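Local coordinates for BepC protein (Bartonella tribocorum, PDB 4WGJ) that probably transfers AMP from ATP to threonine or tyrosine hydroxyls of target proteins, a reaction carried by the Fic domain held in this part of the Bartonella effector, at residues Tyr13-Thr18 / Gly26-Asn31; Thr20-Tyr25 / Asp89-Arg94; Val145-Glu150 / Gln202-Leu207; Ala162-Met167 / Val178-Ile183. One frame throughout, in Å; residues are numbered along the deposited sequence.

Contact 1: residues Tyr13-Thr18 / Gly26-Asn31; sequences YLYKGT and GIKDPN
Y15 and K28 both carry CG trans to their own carbonyl carbon (chi1 -71° and -54°), and with these torsions the tyrosine ring points at the 26-31 segment while the K28 side chain crosses that of Y15 at about a right angle. A further bend at chi2 of K28 lowers its methylenes onto one face of the ring. K28 CD sits 3.5 Å from the Y15 ring centroid, a CH-pi contact close to the ring normal, and K28 CE lies 3.6 Å from Y15 CD1. The chain turns again at chi4, and K28 NZ ends 4.9 Å from the same centroid, still over the face, so a cation-pi attraction adds to the apolar one. Lysine suits this exposed place because it supplies both a greasy stem and a charged end. The phenol end runs on past the backbone of G26, with Y15 OH 3.5 Å from G26 CA; its hydroxyl is hydrogen-bonded to N23 N. Behind the ring runs a type II turn from Y15 to T18, with G17 as its third residue at a positive phi that glycine tolerates well. Y15 O accepts from both T18 N (2.9 Å) and T18 OG1 (2.8 Å), from one face of its carbonyl plane. D29 OD1 caps helix 30-48, accepting from N31 N at 2.8 Å. The contact lies on the surface, between the loop after helix 8-11 and the start of helix 30-48.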
# COMPACT_ATOMS: atom_id res chain seq x y z
N TYR A 13 9.51 -16.64 -0.19
CA TYR A 13 9.77 -15.20 -0.19
C TYR A 13 11.02 -14.84 0.59
O TYR A 13 11.55 -13.73 0.47
CB TYR A 13 8.60 -14.43 0.42
CG TYR A 13 7.47 -14.11 -0.52
CD1 TYR A 13 7.64 -13.23 -1.58
CD2 TYR A 13 6.22 -14.66 -0.32
CE1 TYR A 13 6.59 -12.93 -2.43
CE2 TYR A 13 5.17 -14.37 -1.14
CZ TYR A 13 5.35 -13.52 -2.20
OH TYR A 13 4.28 -13.25 -3.00
N LEU A 14 11.46 -15.77 1.44
CA LEU A 14 12.50 -15.49 2.44
C LEU A 14 13.78 -16.25 2.17
O LEU A 14 13.74 -17.35 1.62
CB LEU A 14 12.01 -15.86 3.85
CG LEU A 14 10.65 -15.31 4.29
CD1 LEU A 14 10.17 -16.05 5.54
CD2 LEU A 14 10.75 -13.81 4.56
N TYR A 15 14.92 -15.69 2.58
CA TYR A 15 16.18 -16.43 2.49
C TYR A 15 16.11 -17.65 3.42
O TYR A 15 15.58 -17.55 4.53
CB TYR A 15 17.38 -15.55 2.85
CG TYR A 15 17.68 -14.51 1.79
CD1 TYR A 15 18.08 -14.88 0.52
CD2 TYR A 15 17.55 -13.15 2.07
CE1 TYR A 15 18.35 -13.93 -0.46
CE2 TYR A 15 17.82 -12.19 1.10
CZ TYR A 15 18.21 -12.59 -0.16
OH TYR A 15 18.47 -11.65 -1.13
N LYS A 16 16.61 -18.78 2.94
CA LYS A 16 16.58 -20.04 3.69
C LYS A 16 17.13 -19.88 5.11
O LYS A 16 18.27 -19.48 5.30
CB LYS A 16 17.38 -21.12 2.96
N GLY A 17 16.29 -20.17 6.10
CA GLY A 17 16.70 -20.13 7.49
C GLY A 17 16.52 -18.77 8.14
O GLY A 17 16.69 -18.64 9.35
N THR A 18 16.17 -17.76 7.36
CA THR A 18 16.01 -16.42 7.89
C THR A 18 14.56 -15.95 7.88
O THR A 18 13.67 -16.62 7.35
CB THR A 18 16.84 -15.38 7.10
OG1 THR A 18 16.21 -15.12 5.84
CG2 THR A 18 18.25 -15.89 6.87
N GLY A 26 20.74 -8.56 -2.25
CA GLY A 26 21.30 -9.74 -1.63
C GLY A 26 21.58 -9.55 -0.15
O GLY A 26 22.38 -10.28 0.44
N ILE A 27 20.90 -8.58 0.46
CA ILE A 27 21.12 -8.26 1.88
C ILE A 27 20.38 -9.23 2.80
O ILE A 27 19.15 -9.29 2.78
CB ILE A 27 20.68 -6.83 2.21
CG1 ILE A 27 21.65 -5.82 1.60
CG2 ILE A 27 20.61 -6.62 3.73
CD1 ILE A 27 21.16 -4.38 1.71
N LYS A 28 21.14 -9.98 3.60
CA LYS A 28 20.54 -11.00 4.46
C LYS A 28 20.11 -10.46 5.82
O LYS A 28 19.31 -11.08 6.52
CB LYS A 28 21.52 -12.16 4.67
CG LYS A 28 22.04 -12.79 3.40
CD LYS A 28 20.93 -13.41 2.59
CE LYS A 28 21.48 -14.20 1.42
NZ LYS A 28 22.35 -15.31 1.88
N ASP A 29 20.68 -9.32 6.21
CA ASP A 29 20.34 -8.71 7.49
C ASP A 29 19.05 -7.94 7.35
O ASP A 29 18.98 -7.01 6.55
CB ASP A 29 21.47 -7.81 7.97
CG ASP A 29 21.23 -7.24 9.36
OD1 ASP A 29 20.14 -6.68 9.62
OD2 ASP A 29 22.15 -7.34 10.20
N PRO A 30 18.02 -8.30 8.14
CA PRO A 30 16.70 -7.68 8.01
C PRO A 30 16.73 -6.16 8.21
O PRO A 30 16.01 -5.43 7.53
CB PRO A 30 15.88 -8.33 9.14
CG PRO A 30 16.70 -9.49 9.61
CD PRO A 30 18.12 -9.17 9.32
N ASN A 31 17.56 -5.69 9.13
CA ASN A 31 17.58 -4.27 9.46
C ASN A 31 18.30 -3.45 8.41
O ASN A 31 17.90 -2.34 8.09
CB ASN A 31 18.22 -4.06 10.83
CG ASN A 31 17.53 -4.86 11.92
OD1 ASN A 31 18.16 -5.64 12.63
ND2 ASN A 31 16.21 -4.68 12.03

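Contact 2: residues Thr20-Tyr25 / Asp89-Arg94; sequences TLKNKY and DGTTAR
K22 reaches across to D89 and T91, which belong to an Asx turn in the hairpin loop between antiparallel strands 85-86 and 92-93. The lysine is stretched to its full length, extended at chi2, chi3 and chi4, which carries the ammonium far from its backbone: K22 CA and D89 CA are 10.0 Å apart. Its end forms a salt bridge with D89, K22 NZ lying 2.9 Å from D89 OD2 on the syn lone pair, and lysine and aspartate meet head-on. NZ is also hydrogen-bonded to N12 O and makes a cation-pi contact with F87, so the charge has several partners at this surface position. The aspartate is held by its other oxygen. With chi1 at 68°, D89 CG stands between its backbone N and carbonyl carbon, and OD1 turns back over the loop to take T91 N at 2.9 Å, nearly along the C-O bond. G90, between them, adopts a positive phi that suits glycine. T91 has a similar chi1, 67°, placing its hydroxyl on the same carboxylate oxygen: T91 OG1 donates to D89 OD1 over 2.7 Å, from the syn side and 15° out of the carboxylate plane.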
# COMPACT_ATOMS: atom_id res chain seq x y z
N THR A 20 14.23 -12.91 6.59
CA THR A 20 14.53 -11.79 5.70
C THR A 20 14.00 -12.01 4.28
O THR A 20 14.28 -13.02 3.65
CB THR A 20 16.04 -11.53 5.61
OG1 THR A 20 16.55 -11.27 6.91
CG2 THR A 20 16.32 -10.33 4.70
N LEU A 21 13.25 -11.04 3.77
CA LEU A 21 12.74 -11.13 2.40
C LEU A 21 13.87 -11.15 1.38
O LEU A 21 14.80 -10.34 1.47
CB LEU A 21 11.80 -9.95 2.11
CG LEU A 21 10.43 -10.00 2.78
CD1 LEU A 21 9.78 -8.61 2.86
CD2 LEU A 21 9.51 -10.98 2.03
N LYS A 22 13.78 -12.07 0.42
CA LYS A 22 14.72 -12.06 -0.70
C LYS A 22 14.67 -10.70 -1.37
O LYS A 22 13.59 -10.15 -1.59
CB LYS A 22 14.38 -13.16 -1.71
CG LYS A 22 14.55 -14.59 -1.17
CD LYS A 22 14.04 -15.61 -2.19
CE LYS A 22 14.20 -17.03 -1.69
NZ LYS A 22 13.59 -18.00 -2.66
N ASN A 23 15.83 -10.15 -1.69
CA ASN A 23 15.88 -8.81 -2.25
C ASN A 23 17.04 -8.67 -3.24
O ASN A 23 17.98 -9.45 -3.22
CB ASN A 23 16.00 -7.77 -1.14
CG ASN A 23 17.25 -7.95 -0.31
OD1 ASN A 23 18.31 -7.43 -0.65
ND2 ASN A 23 17.15 -8.73 0.77
N LYS A 24 16.96 -7.66 -4.10
CA LYS A 24 17.93 -7.53 -5.20
C LYS A 24 19.31 -7.07 -4.74
O LYS A 24 20.27 -7.13 -5.50
CB LYS A 24 17.38 -6.57 -6.26
CG LYS A 24 16.22 -7.18 -7.07
CD LYS A 24 15.50 -6.15 -7.95
CE LYS A 24 16.35 -5.71 -9.12
NZ LYS A 24 16.62 -6.84 -10.07
N TYR A 25 19.41 -6.60 -3.50
CA TYR A 25 20.70 -6.24 -2.93
C TYR A 25 21.45 -7.45 -2.41
O TYR A 25 22.64 -7.38 -2.11
CB TYR A 25 20.53 -5.24 -1.79
CG TYR A 25 19.49 -4.16 -2.03
CD1 TYR A 25 19.63 -3.23 -3.05
CD2 TYR A 25 18.38 -4.06 -1.20
CE1 TYR A 25 18.67 -2.24 -3.26
CE2 TYR A 25 17.42 -3.09 -1.41
CZ TYR A 25 17.56 -2.18 -2.43
OH TYR A 25 16.59 -1.21 -2.60
N ASP A 89 16.03 -17.33 -8.71
CA ASP A 89 16.67 -18.50 -8.10
C ASP A 89 15.90 -19.80 -8.36
O ASP A 89 16.34 -20.89 -7.98
CB ASP A 89 16.88 -18.29 -6.58
CG ASP A 89 15.58 -18.24 -5.77
OD1 ASP A 89 14.54 -18.76 -6.21
OD2 ASP A 89 15.62 -17.69 -4.65
N GLY A 90 14.75 -19.68 -9.02
CA GLY A 90 13.99 -20.83 -9.48
C GLY A 90 12.83 -21.27 -8.59
O GLY A 90 12.03 -22.13 -8.97
N THR A 91 12.74 -20.69 -7.40
CA THR A 91 11.67 -21.03 -6.46
C THR A 91 10.43 -20.16 -6.69
O THR A 91 10.54 -19.05 -7.21
CB THR A 91 12.14 -20.89 -4.99
OG1 THR A 91 12.38 -19.51 -4.69
CG2 THR A 91 13.42 -21.70 -4.74
N THR A 92 9.27 -20.67 -6.29
CA THR A 92 8.02 -19.95 -6.52
C THR A 92 7.33 -19.64 -5.21
O THR A 92 7.21 -20.51 -4.35
CB THR A 92 7.09 -20.77 -7.43
OG1 THR A 92 7.72 -20.96 -8.70
CG2 THR A 92 5.76 -20.05 -7.63
N ALA A 93 6.90 -18.38 -5.05
CA ALA A 93 6.29 -17.92 -3.82
C ALA A 93 4.87 -17.39 -4.05
O ALA A 93 4.55 -16.87 -5.11
CB ALA A 93 7.15 -16.82 -3.18
N ARG A 94 4.04 -17.52 -3.02
CA ARG A 94 2.70 -16.94 -2.99
C ARG A 94 2.31 -16.76 -1.53
O ARG A 94 2.77 -17.53 -0.68
CB ARG A 94 1.69 -17.83 -3.70
CG ARG A 94 0.45 -17.10 -4.22
CD ARG A 94 -0.45 -18.04 -5.05
NE ARG A 94 -1.29 -18.91 -4.23
CZ ARG A 94 -2.54 -18.63 -3.88
NH1 ARG A 94 -3.10 -17.48 -4.26
NH2 ARG A 94 -3.22 -19.50 -3.14

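Contact 3: residues Val145-Glu150 / Gln202-Leu207; sequences VFMALE and QPMKDL. With ANP (phosphoaminophosphonic acid-adenylate ester), chain B.
M204 packs between F146 and M147 of helix 135-152. The short segments cross at 122° with axes 11.1 Å apart, a distance that long, flexible methionines bridge well. Along helix 202-211, Q202 comes first and faces solvent, its NE2 hydrogen-bonded to D206 OD1 at 2.9 Å one turn on. At M204, CG lies anti to the backbone N (chi1 -170°) and bends at chi2 and chi3 wrap the thioether around. M204 SD then comes 3.6 Å from F146 CD2, at the edge of the ring and near its plane, a Met-aromatic contact; M204 CG meets M147 CG at 3.8 Å, the two methionines running antiparallel alongside one another. K205 follows, and in one of its two modelled conformers its NZ would form a salt bridge with D144 and a hydrogen bond to E140 O. F146 in turn carries E150 CG against a ring face, 3.7 Å above the plane. One turn beyond F146, E150 OE1 accepts from O3' of the bound nucleotide analogue at 2.6 Å, while OE2 takes N163 ND2. This is the helical core of the Fic fold, with E150 on the nucleotide pocket where it binds the ribose O3'.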
# COMPACT_ATOMS: atom_id res chain seq x y z
N VAL A 145 -11.32 5.17 1.26
CA VAL A 145 -10.54 4.56 0.19
C VAL A 145 -9.28 3.93 0.77
O VAL A 145 -8.89 2.80 0.44
CB VAL A 145 -10.15 5.59 -0.90
CG1 VAL A 145 -9.12 5.00 -1.85
CG2 VAL A 145 -11.37 6.02 -1.67
N PHE A 146 -8.64 4.66 1.67
CA PHE A 146 -7.38 4.19 2.25
C PHE A 146 -7.61 2.94 3.09
O PHE A 146 -6.80 2.01 3.06
CB PHE A 146 -6.75 5.29 3.09
CG PHE A 146 -5.39 4.95 3.60
CD1 PHE A 146 -4.31 4.82 2.73
CD2 PHE A 146 -5.17 4.79 4.96
CE1 PHE A 146 -3.04 4.52 3.20
CE2 PHE A 146 -3.91 4.49 5.44
CZ PHE A 146 -2.83 4.36 4.57
N MET A 147 -8.68 2.95 3.89
CA MET A 147 -8.99 1.77 4.69
C MET A 147 -9.26 0.55 3.80
O MET A 147 -8.92 -0.58 4.18
CB MET A 147 -10.19 2.04 5.61
CG MET A 147 -9.82 3.01 6.75
SD MET A 147 -11.14 3.24 7.95
CE MET A 147 -12.29 4.24 6.99
N ALA A 148 -9.87 0.78 2.64
CA ALA A 148 -10.11 -0.33 1.71
C ALA A 148 -8.78 -0.86 1.16
O ALA A 148 -8.59 -2.07 1.07
CB ALA A 148 -11.01 0.10 0.56
N LEU A 149 -7.88 0.04 0.78
CA LEU A 149 -6.56 -0.37 0.32
C LEU A 149 -5.81 -1.14 1.40
O LEU A 149 -5.15 -2.15 1.12
CB LEU A 149 -5.73 0.85 -0.10
CG LEU A 149 -6.17 1.52 -1.41
CD1 LEU A 149 -5.49 2.88 -1.55
CD2 LEU A 149 -5.84 0.64 -2.62
N GLU A 150 -5.89 -0.64 2.63
CA GLU A 150 -5.14 -1.22 3.74
C GLU A 150 -5.66 -2.62 4.04
O GLU A 150 -4.87 -3.53 4.34
CB GLU A 150 -5.23 -0.31 4.99
CG GLU A 150 -4.26 0.87 4.96
CD GLU A 150 -2.80 0.44 5.05
OE1 GLU A 150 -2.45 -0.32 5.98
OE2 GLU A 150 -2.00 0.85 4.18
N GLN A 202 -12.66 6.31 13.46
CA GLN A 202 -12.46 7.71 13.84
C GLN A 202 -10.99 8.17 13.78
O GLN A 202 -10.72 9.26 13.28
CB GLN A 202 -13.04 8.00 15.22
CG GLN A 202 -13.23 9.48 15.48
CD GLN A 202 -14.10 10.13 14.41
OE1 GLN A 202 -15.23 9.69 14.15
NE2 GLN A 202 -13.58 11.16 13.75
N PRO A 203 -10.04 7.36 14.30
CA PRO A 203 -8.65 7.80 14.18
C PRO A 203 -8.22 8.01 12.73
O PRO A 203 -7.47 8.96 12.44
CB PRO A 203 -7.87 6.66 14.83
CG PRO A 203 -8.81 6.13 15.86
CD PRO A 203 -10.16 6.19 15.19
N MET A 204 -8.68 7.15 11.82
CA MET A 204 -8.30 7.30 10.42
C MET A 204 -8.96 8.54 9.82
O MET A 204 -8.34 9.27 9.05
CB MET A 204 -8.67 6.05 9.61
CG MET A 204 -8.09 6.06 8.21
SD MET A 204 -6.30 5.87 8.23
CE MET A 204 -6.15 4.12 8.62
N LYS A 205 -10.23 8.76 10.16
CA LYS A 205 -10.93 9.98 9.72
C LYS A 205 -10.17 11.22 10.18
O LYS A 205 -9.97 12.16 9.40
CB LYS A 205 -12.35 10.01 10.27
CG LYS A 205 -13.24 8.90 9.71
CD LYS A 205 -13.55 9.10 8.24
CE LYS A 205 -14.46 7.99 7.73
NZ LYS A 205 -14.66 8.09 6.27
N ASP A 206 -9.75 11.21 11.44
CA ASP A 206 -8.99 12.33 11.99
C ASP A 206 -7.67 12.51 11.25
O ASP A 206 -7.27 13.64 10.96
CB ASP A 206 -8.72 12.13 13.49
CG ASP A 206 -9.98 12.21 14.34
OD1 ASP A 206 -11.04 12.63 13.83
OD2 ASP A 206 -9.90 11.87 15.54
N LEU A 207 -7.01 11.39 10.96
CA LEU A 207 -5.73 11.42 10.27
C LEU A 207 -5.89 12.11 8.91
O LEU A 207 -5.12 13.01 8.57
CB LEU A 207 -5.19 10.00 10.09
CG LEU A 207 -3.87 9.84 9.35
CD1 LEU A 207 -2.79 10.66 10.02
CD2 LEU A 207 -3.46 8.37 9.31
PG ANP B . 5.34 1.00 6.23
O1G ANP B . 6.20 2.12 5.53
O2G ANP B . 5.68 1.01 7.69
O3G ANP B . 3.82 1.34 6.02
PB ANP B . 5.30 -1.18 4.18
O1B ANP B . 5.24 -0.05 3.21
O2B ANP B . 6.33 -2.27 3.76
N3B ANP B . 5.74 -0.59 5.70
PA ANP B . 3.60 -3.31 4.87
O1A ANP B . 4.54 -3.65 5.97
O2A ANP B . 3.39 -4.37 3.81
O3A ANP B . 3.90 -1.89 4.20
O5' ANP B . 2.20 -2.94 5.54
C5' ANP B . 2.18 -1.96 6.60
C4' ANP B . 0.78 -1.44 6.82
O4' ANP B . 0.04 -2.36 7.67
C3' ANP B . 0.73 -0.08 7.51
O3' ANP B . -0.24 0.79 6.93
C2' ANP B . 0.38 -0.45 8.96
O2' ANP B . -0.27 0.61 9.66
C1' ANP B . -0.55 -1.63 8.72
N9 ANP B . -0.70 -2.49 9.90
C8 ANP B . 0.27 -2.83 10.80
N7 ANP B . -0.15 -3.60 11.78
C5 ANP B . -1.50 -3.77 11.50
C6 ANP B . -2.53 -4.48 12.16
N6 ANP B . -2.34 -5.18 13.28
N1 ANP B . -3.76 -4.45 11.62
C2 ANP B . -3.96 -3.74 10.50
N3 ANP B . -3.07 -3.04 9.79
C4 ANP B . -1.86 -3.09 10.35

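Contact 4: residues Ala162-Met167 / Val178-Ile183; sequences ANRMFM and VDFSFI. With GLY (glycine), chain D; GLY (glycine), chain E; ANP (phosphoaminophosphonic acid-adenylate ester), chain B; EDO (1,2-ethanediol), chain C.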
# COMPACT_ATOMS: atom_id res chain seq x y z
N ALA A 162 2.98 1.95 -0.83
CA ALA A 162 2.24 2.05 -2.08
C ALA A 162 0.87 2.69 -1.88
O ALA A 162 0.44 3.53 -2.68
CB ALA A 162 2.10 0.68 -2.73
N ASN A 163 0.18 2.30 -0.82
CA ASN A 163 -1.15 2.83 -0.53
C ASN A 163 -1.11 4.33 -0.25
O ASN A 163 -1.99 5.09 -0.67
CB ASN A 163 -1.77 2.10 0.66
CG ASN A 163 -2.19 0.68 0.34
OD1 ASN A 163 -2.30 0.31 -0.83
ND2 ASN A 163 -2.45 -0.12 1.38
N ARG A 164 -0.11 4.76 0.52
CA ARG A 164 0.01 6.19 0.81
C ARG A 164 0.28 6.99 -0.46
O ARG A 164 -0.31 8.06 -0.67
CB ARG A 164 1.08 6.43 1.87
CG ARG A 164 0.66 5.82 3.21
CD ARG A 164 1.45 6.32 4.40
NE ARG A 164 2.85 5.96 4.35
CZ ARG A 164 3.35 4.80 4.79
NH1 ARG A 164 2.55 3.87 5.33
NH2 ARG A 164 4.66 4.59 4.71
N MET A 165 1.13 6.48 -1.35
CA MET A 165 1.35 7.18 -2.61
C MET A 165 0.08 7.20 -3.48
O MET A 165 -0.22 8.21 -4.12
CB MET A 165 2.51 6.54 -3.38
CG MET A 165 2.76 7.17 -4.74
SD MET A 165 3.25 8.92 -4.62
CE MET A 165 4.77 8.77 -3.71
N PHE A 166 -0.66 6.10 -3.49
CA PHE A 166 -1.95 6.08 -4.19
C PHE A 166 -2.82 7.25 -3.72
O PHE A 166 -3.46 7.93 -4.53
CB PHE A 166 -2.64 4.74 -3.93
CG PHE A 166 -3.90 4.51 -4.74
CD1 PHE A 166 -5.12 5.04 -4.33
CD2 PHE A 166 -3.88 3.67 -5.85
CE1 PHE A 166 -6.29 4.78 -5.04
CE2 PHE A 166 -5.04 3.41 -6.57
CZ PHE A 166 -6.25 3.96 -6.17
N MET A 167 -2.82 7.50 -2.41
CA MET A 167 -3.63 8.59 -1.87
C MET A 167 -3.08 9.96 -2.26
O MET A 167 -3.85 10.88 -2.52
CB MET A 167 -3.72 8.49 -0.34
CG MET A 167 -4.35 7.18 0.17
SD MET A 167 -5.89 6.73 -0.64
CE MET A 167 -6.96 8.12 -0.24
N VAL A 178 -2.35 15.77 -0.15
CA VAL A 178 -2.34 14.76 0.89
C VAL A 178 -0.89 14.59 1.32
O VAL A 178 -0.06 14.16 0.52
CB VAL A 178 -2.90 13.42 0.38
CG1 VAL A 178 -2.82 12.34 1.47
CG2 VAL A 178 -4.33 13.61 -0.12
N ASP A 179 -0.58 14.96 2.55
CA ASP A 179 0.82 15.08 2.97
C ASP A 179 1.07 14.27 4.23
O ASP A 179 0.59 14.63 5.30
CB ASP A 179 1.17 16.56 3.18
CG ASP A 179 2.55 16.76 3.78
OD1 ASP A 179 3.40 15.87 3.66
OD2 ASP A 179 2.78 17.84 4.36
N PHE A 180 1.82 13.17 4.10
CA PHE A 180 2.10 12.31 5.23
C PHE A 180 3.39 12.66 5.98
O PHE A 180 3.77 11.92 6.90
CB PHE A 180 2.19 10.84 4.78
CG PHE A 180 0.89 10.26 4.27
CD1 PHE A 180 -0.04 9.71 5.15
CD2 PHE A 180 0.61 10.24 2.91
CE1 PHE A 180 -1.22 9.15 4.68
CE2 PHE A 180 -0.58 9.68 2.43
CZ PHE A 180 -1.50 9.14 3.32
N SER A 181 4.04 13.77 5.62
CA SER A 181 5.40 14.00 6.10
C SER A 181 5.55 14.07 7.63
O SER A 181 6.60 13.71 8.15
CB SER A 181 5.98 15.27 5.47
OG SER A 181 5.26 16.43 5.84
N PHE A 182 4.51 14.50 8.35
CA PHE A 182 4.66 14.63 9.80
C PHE A 182 3.90 13.53 10.54
O PHE A 182 3.64 13.65 11.74
CB PHE A 182 4.17 15.99 10.30
CG PHE A 182 5.05 17.16 9.90
CD1 PHE A 182 6.39 17.20 10.26
CD2 PHE A 182 4.53 18.20 9.17
CE1 PHE A 182 7.19 18.27 9.90
CE2 PHE A 182 5.33 19.28 8.80
CZ PHE A 182 6.65 19.31 9.17
N ILE A 183 3.55 12.47 9.81
CA ILE A 183 2.79 11.36 10.40
C ILE A 183 3.74 10.26 10.84
O ILE A 183 4.38 9.62 10.00
CB ILE A 183 1.76 10.78 9.42
CG1 ILE A 183 0.77 11.87 8.98
CG2 ILE A 183 1.02 9.62 10.07
CD1 ILE A 183 0.16 12.65 10.13
N GLY D . 4.87 4.90 8.68
CA GLY D . 5.22 6.29 8.45
C GLY D . 4.07 7.07 7.85
O GLY D . 4.18 8.27 7.56
OXT GLY D . 2.99 6.52 7.64
N GLY E . 8.29 9.73 12.20
CA GLY E . 8.88 10.67 11.27
C GLY E . 7.86 11.43 10.44
O GLY E . 7.83 12.66 10.44
OXT GLY E . 7.05 10.83 9.74
PG ANP B . 5.34 1.00 6.23
O1G ANP B . 6.20 2.12 5.53
O2G ANP B . 5.68 1.01 7.69
O3G ANP B . 3.82 1.34 6.02
PB ANP B . 5.30 -1.18 4.18
O1B ANP B . 5.24 -0.05 3.21
O2B ANP B . 6.33 -2.27 3.76
N3B ANP B . 5.74 -0.59 5.70
PA ANP B . 3.60 -3.31 4.87
O1A ANP B . 4.54 -3.65 5.97
O2A ANP B . 3.39 -4.37 3.81
O3A ANP B . 3.90 -1.89 4.20
O5' ANP B . 2.20 -2.94 5.54
C5' ANP B . 2.18 -1.96 6.60
C4' ANP B . 0.78 -1.44 6.82
O4' ANP B . 0.04 -2.36 7.67
C3' ANP B . 0.73 -0.08 7.51
O3' ANP B . -0.24 0.79 6.93
C2' ANP B . 0.38 -0.45 8.96
O2' ANP B . -0.27 0.61 9.66
C1' ANP B . -0.55 -1.63 8.72
N9 ANP B . -0.70 -2.49 9.90
C8 ANP B . 0.27 -2.83 10.80
N7 ANP B . -0.15 -3.60 11.78
C5 ANP B . -1.50 -3.77 11.50
C6 ANP B . -2.53 -4.48 12.16
N6 ANP B . -2.34 -5.18 13.28
N1 ANP B . -3.76 -4.45 11.62
C2 ANP B . -3.96 -3.74 10.50
N3 ANP B . -3.07 -3.04 9.79
C4 ANP B . -1.86 -3.09 10.35
C1 EDO C . 0.76 17.57 7.57
O1 EDO C . 0.02 17.40 6.35
C2 EDO C . 0.96 16.21 8.23
O2 EDO C . 1.93 15.46 7.50
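R164 lays the aliphatic part of its side chain over one face of the F180 ring before its guanidinium turns to the bound nucleotide. R164 CB is 3.7 Å from F180 CE2, and R164 CD stands 3.9 Å from the ring centroid as a CH-pi contact; guanidinium and ring planes are 68° apart. The bend at chi3 (-65°) steers the head toward the terminal phosphate of AMPPNP, where R164 NH1 donates to O3G at 2.9 Å and R164 NH2 to O1G at 3.0 Å, both nearly straight. The gamma phosphorus lies in the guanidinium plane, whereas the carboxylate OXT of the chain D glycine sits 3.2 Å above that plane, over its centre. One shell out, F180 is wedged by M167, whose CB approaches the ring edge, and by M188 and I211. Phenylalanine gives the arginine a flat, apolar bed, and V178, a compact branched residue ending strand 176-178, packs on M167 and I211. The loop is shaped by an Asx turn at D179, whose OD1 takes S181 N and S181 OG from one face, and by a type I turn closed by I183 N to F180 O at 3.0 Å. R164 fits the last arginine of the Fic signature HPFx[D/E]GNGRxxR, in which K157 replaces the usual acid; R161, N159, G158, G160 and K157 also hydrogen-bond the nucleotide. A bidentate grip in one plane, its stem steadied by the ring, would hold the gamma phosphate, as this arginine does in related Fic proteins; AMP transfer by this protein is itself only inferred.

From the N terminus, contact 1 closes a short loop by joining 13-18, after helix 8-11, to the head of helix 30-48. Contact 2 crosses it: its 20-25 segment lies inside that loop, and its partner 89-94 is some 64 residues on, in the hairpin of strands 85-86 and 92-93. The two touch through Y13 with K22 and K28 with T20. Contact 3, about 32 Å from contact 1 and about 31 Å from contact 2, centre to centre, ties helix 135-152 to helix 202-211, closing a long loop that encloses contact 4, which joins helix 159-174 to the turn after strand 176-178. Contacts 3 and 4 meet through F146 and M167, and both touch the nucleotide.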